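Local coordinates for protein death domain of TUBE (Drosophila melanogaster, PDB 1D2Z) that acts in Toll receptor signalling that sets embryonic dorsoventral polarity, its death domain binding that of Pelle so that the kinase is recruited to the plasma membrane and activated, at residues S30-L35 with Q73-A78; D93-S98 with E103-G108; A122-A127 with P136-D141. All coordinates share one frame; numbering follows the deposited sequence.

Contact 1. Residues S30-L35 with Q73-A78; sequences SCWRKL and QIDEAA
Arg33 and Asp75 reach across to each other and close a salt bridge beside the outer edge of the Trp32 benzo ring. NH2 of Arg33 gives the shorter bond, 2.8 Å to OD1 of Asp75; at 169° it is nearly straight, lies in the guanidinium plane, and arrives on the syn side of the oxygen, though somewhat out of the carboxylate plane. NE adds a weak second bond, 3.3 Å to OD2 of Asp75, so the pairing is two-pronged but twisted, the two planes standing 42° apart. The Arg33 chain, extended from CG to NE, has its CG over the centre of the Trp32 ring, 3.4 Å above the plane. In this six-helix death-domain bundle the contact joins helix 31-38 to helix 68-80, which run roughly antiparallel; with the axes of the short segments 12.2 Å apart, long side chains must span the gap. Trp32 fills part of it: chi1 of 60° sets CG between the backbone N and the carbonyl carbon and sends the indole toward Ile74. CG2 of Ile74 sits over the six-membered ring as a CH-pi contact, 4.1 Å from the centroid. At the rim of the same ring, CH2 of Trp32 lies 3.4 Å from OD2 of Asp75, the carboxylate carbon near the ring plane. Lys87, on helix 87-96, makes a second salt bridge to OD1 of Asp75, and Trp32 also packs on Lys87 and Ser88.

Contact 2. Residues D93-S98 with E103-G108; sequences DEWKTS and ERPTVG
Trp95 lays one face of its indole against the ring of Pro105. CG of Pro105 stands almost directly over the five-membered ring, 3.6 Å from its centroid and 8° off the normal, a CH-pi contact; CB lies farther out along the same face, 3.4 Å from CE2 of Trp95. With CG of Trp95 anti to its own backbone nitrogen (chi1 -171°), the indole comes over to the proline although its CB sets off alongside the other segment rather than at it. Leu110 and Leu113 of helix 107-116 also pack on this indole, and the carbonyl of Trp95 takes two bonds from Ser98, one from the backbone N and a short one, 2.5 Å, from OG to Trp95 O, in the carbonyl plane on a lone pair. Next, Lys96 turns its side chain away, where NZ pairs with Asp93, while its carbonyl shares a water with the carbonyl of Pro105. Thr97 O lies over the centre of the Arg104 guanidinium, 3.6 Å from CZ of Arg104. Ser98 O accepts a weak bond from NH1 of Arg104 (3.3 Å, 127°) and lies 3.2 Å from CD of Arg104, whose chain bends at chi2 to lie along these carbonyls. NE of Arg104 is buried here without a partner. OG of Ser98 also takes a bond from a second water, which reaches Glu103 O as well. The arrangement is that of a helix-to-helix connection in the death-domain bundle: helix 87-96 ends, the chain loops back over its carbonyls, and Thr106 stands as N-cap of helix 107-116.

Contact 3. Residues A122-A127 with P136-D141; sequences AADFVA and PARPVD
The charged part of this contact is a salt bridge between Asp124 and Arg138. NH2 of Arg138 lies 3.2 Å from OD2 of Asp124, meeting the syn lone pair with a moderately bent N-H angle of 141°; the guanidinium and carboxylate planes are 33° apart. Arg138 gets there by folding at chi2 (-58°), which swings its end back toward the helix. Both groups have stronger partners on the neighbouring Pelle death domain: Asn74 of that chain donates from ND2 to OD2 of Asp124, and Tyr73 of that chain takes a bond from NH1 of Arg138 with its backbone O.

One water does the bridging. It donates to OD1 of Asp124 at 2.8 Å and to the backbone O of Pro136 at 2.7 Å, and accepts from NE of Arg138 in the guanidinium plane, so both carboxylate oxygens are engaged. An alanine in place of Asp124 would probably leave the guanidinium of Arg138 without its charge mate in this chain, the water without one acceptor, and Asn74 of the Pelle chain without its oxygen.

Apolar contact falls to Pro136. Its CG meets CB of Ala123 at 4.1 Å and its CD meets CB of Ala127 at 4.0 Å, two methyls one helical turn apart, with CD also 3.5 Å from OD1 of Asp124.

Here the start of the tail that follows helix 120-130, the last of the death domain, turns back against that helix through Pro136 and Arg138 before leading away, and the polar groups joining them are part of the Tube surface that binds Pelle.

How the contacts relate
The three contacts follow one another along the chain within one death domain; contact 1 joins helices far apart in sequence, contacts 2 and 3 join neighbouring parts. Contacts 1 and 2 are both partly buried and each rests on a tryptophan face, but contact 1 spans two helices with a salt bridge, whereas contact 2 works through carbonyls and waters at a helix end. Helix 87-96 carries one side of contact 2 and also covers contact 1 through Lys87. Contact 3, though buried, lies at the interface and shares its polar groups with the Pelle chain. Contacts 2 and 3 lie on opposite sides of the chain's centre yet touch, CG1 of Val107 being 3.7 Å from CG1 of Val126.

Contact 1. Residues S30-L35 with Q73-A78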
loop_
_atom_site.group_PDB
_atom_site.type_symbol
_atom_site.label_atom_id
_atom_site.label_comp_id
_atom_site.label_asym_id
_atom_site.label_seq_id
_atom_site.Cartn_x
_atom_site.Cartn_y
_atom_site.Cartn_z
ATOM N N SER B 30 6.164 -5.415 4.270
ATOM C CA SER B 30 7.075 -6.004 3.290
ATOM C C SER B 30 6.518 -5.942 1.863
ATOM O O SER B 30 6.723 -6.861 1.071
ATOM C CB SER B 30 7.370 -7.462 3.678
ATOM O OG SER B 30 7.799 -7.553 5.030
ATOM N N CYS B 31 5.835 -4.849 1.531
ATOM C CA CYS B 31 5.244 -4.693 0.205
ATOM C C CYS B 31 6.229 -4.673 -0.958
ATOM O O CYS B 31 5.841 -4.924 -2.097
ATOM C CB CYS B 31 4.342 -3.459 0.153
ATOM S SG CYS B 31 2.772 -3.686 1.013
ATOM N N TRP B 32 7.500 -4.395 -0.671
ATOM C CA TRP B 32 8.517 -4.375 -1.722
ATOM C C TRP B 32 8.584 -5.743 -2.398
ATOM O O TRP B 32 8.852 -5.839 -3.598
ATOM C CB TRP B 32 9.890 -3.987 -1.160
ATOM C CG TRP B 32 10.416 -4.912 -0.109
ATOM C CD1 TRP B 32 10.199 -4.831 1.233
ATOM C CD2 TRP B 32 11.262 -6.052 -0.311
ATOM N NE1 TRP B 32 10.858 -5.845 1.881
ATOM C CE2 TRP B 32 11.520 -6.609 0.958
ATOM C CE3 TRP B 32 11.827 -6.655 -1.442
ATOM C CZ2 TRP B 32 12.325 -7.742 1.136
ATOM C CZ3 TRP B 32 12.629 -7.784 -1.269
ATOM C CH2 TRP B 32 12.869 -8.314 0.014
ATOM N N ARG B 33 8.320 -6.798 -1.624
ATOM C CA ARG B 33 8.335 -8.158 -2.159
ATOM C C ARG B 33 7.249 -8.338 -3.213
ATOM O O ARG B 33 7.478 -8.955 -4.254
ATOM C CB ARG B 33 8.149 -9.199 -1.047
ATOM C CG ARG B 33 9.256 -9.218 -0.018
ATOM C CD ARG B 33 9.220 -10.489 0.819
ATOM N NE ARG B 33 10.156 -10.408 1.935
ATOM C CZ ARG B 33 9.802 -10.479 3.215
ATOM N NH1 ARG B 33 8.528 -10.650 3.550
ATOM N NH2 ARG B 33 10.715 -10.318 4.165
ATOM N N LYS B 34 6.070 -7.781 -2.948
ATOM C CA LYS B 34 4.951 -7.887 -3.876
ATOM C C LYS B 34 5.260 -7.185 -5.195
ATOM O O LYS B 34 4.953 -7.703 -6.269
ATOM C CB LYS B 34 3.685 -7.310 -3.249
ATOM C CG LYS B 34 3.296 -7.968 -1.935
ATOM C CD LYS B 34 2.023 -7.359 -1.377
ATOM C CE LYS B 34 1.698 -7.929 -0.016
ATOM N NZ LYS B 34 0.370 -7.469 0.465
ATOM N N LEU B 35 5.856 -5.998 -5.114
ATOM C CA LEU B 35 6.216 -5.247 -6.315
ATOM C C LEU B 35 7.310 -5.982 -7.093
ATOM O O LEU B 35 7.177 -6.218 -8.293
ATOM C CB LEU B 35 6.703 -3.839 -5.946
ATOM C CG LEU B 35 7.389 -3.001 -7.039
ATOM C CD1 LEU B 35 6.440 -2.728 -8.199
ATOM C CD2 LEU B 35 7.888 -1.695 -6.443
ATOM N N GLN B 73 17.999 -12.496 -1.689
ATOM C CA GLN B 73 19.280 -11.798 -1.592
ATOM C C GLN B 73 19.130 -10.457 -0.888
ATOM O O GLN B 73 20.029 -10.027 -0.160
ATOM C CB GLN B 73 19.899 -11.595 -2.974
ATOM C CG GLN B 73 20.198 -12.888 -3.711
ATOM C CD GLN B 73 20.946 -12.659 -5.009
ATOM O OE1 GLN B 73 21.946 -13.323 -5.282
ATOM N NE2 GLN B 73 20.468 -11.717 -5.817
ATOM N N ILE B 74 17.989 -9.806 -1.108
ATOM C CA ILE B 74 17.696 -8.522 -0.478
ATOM C C ILE B 74 17.462 -8.779 1.013
ATOM O O ILE B 74 18.024 -8.088 1.863
ATOM C CB ILE B 74 16.433 -7.851 -1.094
ATOM C CG1 ILE B 74 16.624 -7.615 -2.597
ATOM C CG2 ILE B 74 16.144 -6.528 -0.391
ATOM C CD1 ILE B 74 17.722 -6.621 -2.937
ATOM N N ASP B 75 16.633 -9.775 1.320
ATOM C CA ASP B 75 16.347 -10.129 2.711
ATOM C C ASP B 75 17.640 -10.500 3.439
ATOM O O ASP B 75 17.941 -9.955 4.502
ATOM C CB ASP B 75 15.362 -11.302 2.787
ATOM C CG ASP B 75 13.923 -10.880 2.539
ATOM O OD1 ASP B 75 13.365 -10.139 3.377
ATOM O OD2 ASP B 75 13.345 -11.300 1.513
ATOM N N GLU B 76 18.412 -11.398 2.830
ATOM C CA GLU B 76 19.681 -11.869 3.385
ATOM C C GLU B 76 20.620 -10.728 3.760
ATOM O O GLU B 76 20.979 -10.572 4.928
ATOM C CB GLU B 76 20.387 -12.785 2.381
ATOM C CG GLU B 76 21.779 -13.236 2.820
ATOM C CD GLU B 76 22.622 -13.749 1.667
ATOM O OE1 GLU B 76 23.123 -12.916 0.879
ATOM O OE2 GLU B 76 22.786 -14.981 1.549
ATOM N N ALA B 77 21.008 -9.937 2.762
ATOM C CA ALA B 77 21.919 -8.817 2.964
ATOM C C ALA B 77 21.436 -7.838 4.024
ATOM O O ALA B 77 22.214 -7.408 4.877
ATOM C CB ALA B 77 22.167 -8.093 1.647
ATOM N N ALA B 78 20.149 -7.507 3.981
ATOM C CA ALA B 78 19.575 -6.568 4.937
ATOM C C ALA B 78 19.518 -7.130 6.352
ATOM O O ALA B 78 19.666 -6.387 7.324
ATOM C CB ALA B 78 18.191 -6.133 4.484
#

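Contact 2. Residues D93-S98 with E103-G108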
loop_
_atom_site.group_PDB
_atom_site.type_symbol
_atom_site.label_atom_id
_atom_site.label_comp_id
_atom_site.label_asym_id
_atom_site.label_seq_id
_atom_site.Cartn_x
_atom_site.Cartn_y
_atom_site.Cartn_z
ATOM N N ASP B 93 17.487 0.023 -5.532
ATOM C CA ASP B 93 18.873 0.250 -5.962
ATOM C C ASP B 93 19.272 -0.783 -7.014
ATOM O O ASP B 93 19.962 -0.470 -7.984
ATOM C CB ASP B 93 19.851 0.159 -4.782
ATOM C CG ASP B 93 19.774 1.351 -3.853
ATOM O OD1 ASP B 93 19.349 2.444 -4.282
ATOM O OD2 ASP B 93 20.156 1.196 -2.677
ATOM N N GLU B 94 18.832 -2.019 -6.807
ATOM C CA GLU B 94 19.116 -3.105 -7.731
ATOM C C GLU B 94 18.301 -2.957 -9.020
ATOM O O GLU B 94 18.832 -3.097 -10.118
ATOM C CB GLU B 94 18.796 -4.448 -7.061
ATOM C CG GLU B 94 19.017 -5.680 -7.934
ATOM C CD GLU B 94 20.486 -5.952 -8.224
ATOM O OE1 GLU B 94 21.323 -5.821 -7.301
ATOM O OE2 GLU B 94 20.800 -6.312 -9.378
ATOM N N TRP B 95 17.015 -2.645 -8.874
ATOM C CA TRP B 95 16.115 -2.503 -10.020
ATOM C C TRP B 95 16.408 -1.297 -10.917
ATOM O O TRP B 95 16.449 -1.432 -12.136
ATOM C CB TRP B 95 14.657 -2.464 -9.539
ATOM C CG TRP B 95 13.626 -2.532 -10.641
ATOM C CD1 TRP B 95 13.755 -3.151 -11.854
ATOM C CD2 TRP B 95 12.321 -1.932 -10.633
ATOM N NE1 TRP B 95 12.614 -2.965 -12.605
ATOM C CE2 TRP B 95 11.719 -2.222 -11.880
ATOM C CE3 TRP B 95 11.602 -1.175 -9.695
ATOM C CZ2 TRP B 95 10.432 -1.777 -12.215
ATOM C CZ3 TRP B 95 10.325 -0.732 -10.026
ATOM C CH2 TRP B 95 9.752 -1.035 -11.279
ATOM N N LYS B 96 16.635 -0.133 -10.308
ATOM C CA LYS B 96 16.895 1.110 -11.042
ATOM C C LYS B 96 18.068 1.071 -12.025
ATOM O O LYS B 96 18.059 1.779 -13.034
ATOM C CB LYS B 96 17.099 2.271 -10.063
ATOM C CG LYS B 96 18.440 2.232 -9.338
ATOM C CD LYS B 96 18.556 3.295 -8.275
ATOM C CE LYS B 96 19.950 3.275 -7.666
ATOM N NZ LYS B 96 20.038 4.171 -6.492
ATOM N N THR B 97 19.077 0.259 -11.722
ATOM C CA THR B 97 20.258 0.146 -12.577
ATOM C C THR B 97 20.188 -1.072 -13.486
ATOM O O THR B 97 21.073 -1.286 -14.314
ATOM C CB THR B 97 21.559 0.028 -11.738
ATOM O OG1 THR B 97 21.552 -1.208 -11.013
ATOM C CG2 THR B 97 21.678 1.183 -10.754
ATOM N N SER B 98 19.140 -1.875 -13.319
ATOM C CA SER B 98 18.974 -3.088 -14.112
ATOM C C SER B 98 18.634 -2.811 -15.573
ATOM O O SER B 98 18.231 -1.703 -15.935
ATOM C CB SER B 98 17.910 -3.997 -13.491
ATOM O OG SER B 98 16.613 -3.449 -13.624
ATOM N N GLU B 103 15.593 -0.495 -20.952
ATOM C CA GLU B 103 15.142 -1.479 -19.980
ATOM C C GLU B 103 15.126 -0.891 -18.569
ATOM O O GLU B 103 14.497 -1.447 -17.668
ATOM C CB GLU B 103 16.038 -2.719 -20.047
ATOM C CG GLU B 103 15.588 -3.899 -19.187
ATOM C CD GLU B 103 14.316 -4.570 -19.675
ATOM O OE1 GLU B 103 13.986 -4.457 -20.876
ATOM O OE2 GLU B 103 13.653 -5.231 -18.849
ATOM N N ARG B 104 15.802 0.242 -18.389
ATOM C CA ARG B 104 15.859 0.925 -17.095
ATOM C C ARG B 104 14.455 1.377 -16.707
ATOM O O ARG B 104 13.840 2.177 -17.412
ATOM C CB ARG B 104 16.762 2.155 -17.181
ATOM C CG ARG B 104 18.205 1.880 -17.548
ATOM C CD ARG B 104 18.992 1.369 -16.358
ATOM N NE ARG B 104 20.431 1.430 -16.603
ATOM C CZ ARG B 104 21.097 0.590 -17.389
ATOM N NH1 ARG B 104 20.459 -0.390 -18.015
ATOM N NH2 ARG B 104 22.405 0.733 -17.555
ATOM N N PRO B 105 13.945 0.903 -15.559
ATOM C CA PRO B 105 12.603 1.271 -15.098
ATOM C C PRO B 105 12.378 2.767 -14.906
ATOM O O PRO B 105 13.283 3.502 -14.514
ATOM C CB PRO B 105 12.474 0.502 -13.787
ATOM C CG PRO B 105 13.891 0.402 -13.310
ATOM C CD PRO B 105 14.615 0.040 -14.570
ATOM N N THR B 106 11.146 3.195 -15.170
ATOM C CA THR B 106 10.746 4.591 -15.051
ATOM C C THR B 106 9.622 4.774 -14.033
ATOM O O THR B 106 9.017 3.800 -13.580
ATOM C CB THR B 106 10.246 5.126 -16.405
ATOM O OG1 THR B 106 9.199 4.273 -16.890
ATOM C CG2 THR B 106 11.387 5.174 -17.431
ATOM N N VAL B 107 9.334 6.033 -13.709
ATOM C CA VAL B 107 8.279 6.395 -12.769
ATOM C C VAL B 107 6.903 5.920 -13.255
ATOM O O VAL B 107 6.056 5.528 -12.446
ATOM C CB VAL B 107 8.228 7.931 -12.549
ATOM C CG1 VAL B 107 7.013 8.314 -11.707
ATOM C CG2 VAL B 107 9.507 8.414 -11.864
ATOM N N GLY B 108 6.689 5.976 -14.570
ATOM C CA GLY B 108 5.422 5.561 -15.158
ATOM C C GLY B 108 5.223 4.060 -15.053
ATOM O O GLY B 108 4.115 3.597 -14.791
HETATM O O HOH W 1 16.064 3.529 -13.652
HETATM O O HOH W 2 15.312 -3.278 -16.017
#

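Contact 3. Residues A122-A127 with P136-D141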
loop_
_atom_site.group_PDB
_atom_site.type_symbol
_atom_site.label_atom_id
_atom_site.label_comp_id
_atom_site.label_asym_id
_atom_site.label_seq_id
_atom_site.Cartn_x
_atom_site.Cartn_y
_atom_site.Cartn_z
ATOM N N ALA B 122 1.771 3.533 -1.855
ATOM C CA ALA B 122 2.941 3.857 -2.660
ATOM C C ALA B 122 2.505 4.510 -3.964
ATOM O O ALA B 122 3.086 5.514 -4.390
ATOM C CB ALA B 122 3.761 2.596 -2.941
ATOM N N ALA B 123 1.472 3.943 -4.589
ATOM C CA ALA B 123 0.954 4.466 -5.848
ATOM C C ALA B 123 0.449 5.907 -5.714
ATOM O O ALA B 123 0.720 6.734 -6.581
ATOM C CB ALA B 123 -0.154 3.558 -6.389
ATOM N N ASP B 124 -0.293 6.194 -4.641
ATOM C CA ASP B 124 -0.827 7.543 -4.395
ATOM C C ASP B 124 0.318 8.534 -4.200
ATOM O O ASP B 124 0.252 9.682 -4.650
ATOM C CB ASP B 124 -1.735 7.570 -3.150
ATOM C CG ASP B 124 -3.028 6.787 -3.337
ATOM O OD1 ASP B 124 -3.329 6.365 -4.476
ATOM O OD2 ASP B 124 -3.743 6.579 -2.337
ATOM N N PHE B 125 1.362 8.076 -3.514
ATOM C CA PHE B 125 2.539 8.895 -3.257
ATOM C C PHE B 125 3.246 9.228 -4.571
ATOM O O PHE B 125 3.616 10.375 -4.807
ATOM C CB PHE B 125 3.504 8.166 -2.319
ATOM C CG PHE B 125 4.815 8.884 -2.126
ATOM C CD1 PHE B 125 4.890 10.018 -1.318
ATOM C CD2 PHE B 125 5.966 8.439 -2.765
ATOM C CE1 PHE B 125 6.100 10.701 -1.153
ATOM C CE2 PHE B 125 7.177 9.112 -2.606
ATOM C CZ PHE B 125 7.243 10.245 -1.799
ATOM N N VAL B 126 3.439 8.224 -5.417
ATOM C CA VAL B 126 4.097 8.433 -6.700
ATOM C C VAL B 126 3.271 9.346 -7.609
ATOM O O VAL B 126 3.820 10.215 -8.291
ATOM C CB VAL B 126 4.391 7.086 -7.414
ATOM C CG1 VAL B 126 4.827 7.323 -8.861
ATOM C CG2 VAL B 126 5.486 6.317 -6.653
ATOM N N ALA B 127 1.953 9.167 -7.597
ATOM C CA ALA B 127 1.072 9.984 -8.432
ATOM C C ALA B 127 1.086 11.453 -8.014
ATOM O O ALA B 127 1.300 12.340 -8.841
ATOM C CB ALA B 127 -0.352 9.443 -8.392
ATOM N N PRO B 136 -4.583 7.239 -8.421
ATOM C CA PRO B 136 -5.216 6.244 -9.296
ATOM C C PRO B 136 -6.547 5.729 -8.754
ATOM O O PRO B 136 -6.791 5.757 -7.546
ATOM C CB PRO B 136 -4.164 5.128 -9.370
ATOM C CG PRO B 136 -3.448 5.247 -8.054
ATOM C CD PRO B 136 -3.286 6.746 -7.922
ATOM N N ALA B 137 -7.407 5.278 -9.662
ATOM C CA ALA B 137 -8.722 4.748 -9.303
ATOM C C ALA B 137 -8.598 3.422 -8.546
ATOM O O ALA B 137 -7.655 2.656 -8.755
ATOM C CB ALA B 137 -9.576 4.560 -10.562
ATOM N N ARG B 138 -9.551 3.172 -7.655
ATOM C CA ARG B 138 -9.581 1.954 -6.860
ATOM C C ARG B 138 -10.516 0.918 -7.479
ATOM O O ARG B 138 -11.424 1.264 -8.238
ATOM C CB ARG B 138 -10.081 2.269 -5.445
ATOM C CG ARG B 138 -9.256 3.302 -4.697
ATOM C CD ARG B 138 -7.818 2.848 -4.593
ATOM N NE ARG B 138 -7.021 3.755 -3.780
ATOM C CZ ARG B 138 -6.824 3.610 -2.475
ATOM N NH1 ARG B 138 -7.370 2.585 -1.821
ATOM N NH2 ARG B 138 -6.065 4.489 -1.827
ATOM N N PRO B 139 -10.286 -0.372 -7.186
ATOM C CA PRO B 139 -11.147 -1.433 -7.723
ATOM C C PRO B 139 -12.492 -1.336 -6.994
ATOM O O PRO B 139 -12.600 -0.623 -5.988
ATOM C CB PRO B 139 -10.412 -2.714 -7.314
ATOM C CG PRO B 139 -8.984 -2.275 -7.168
ATOM C CD PRO B 139 -9.124 -0.947 -6.489
ATOM N N VAL B 140 -13.509 -2.035 -7.495
ATOM C CA VAL B 140 -14.829 -2.011 -6.859
ATOM C C VAL B 140 -14.903 -2.996 -5.703
ATOM O O VAL B 140 -15.615 -2.768 -4.728
ATOM C CB VAL B 140 -15.987 -2.320 -7.861
ATOM C CG1 VAL B 140 -16.121 -1.199 -8.876
ATOM C CG2 VAL B 140 -15.767 -3.654 -8.556
ATOM N N ASP B 141 -14.156 -4.090 -5.814
ATOM C CA ASP B 141 -14.136 -5.117 -4.783
ATOM C C ASP B 141 -12.728 -5.341 -4.250
ATOM O O ASP B 141 -11.738 -4.934 -4.869
ATOM C CB ASP B 141 -14.684 -6.442 -5.333
ATOM C CG ASP B 141 -16.156 -6.361 -5.716
ATOM O OD1 ASP B 141 -16.981 -5.966 -4.859
ATOM O OD2 ASP B 141 -16.492 -6.708 -6.871
HETATM O O HOH W 3 -6.000 5.897 -5.020
#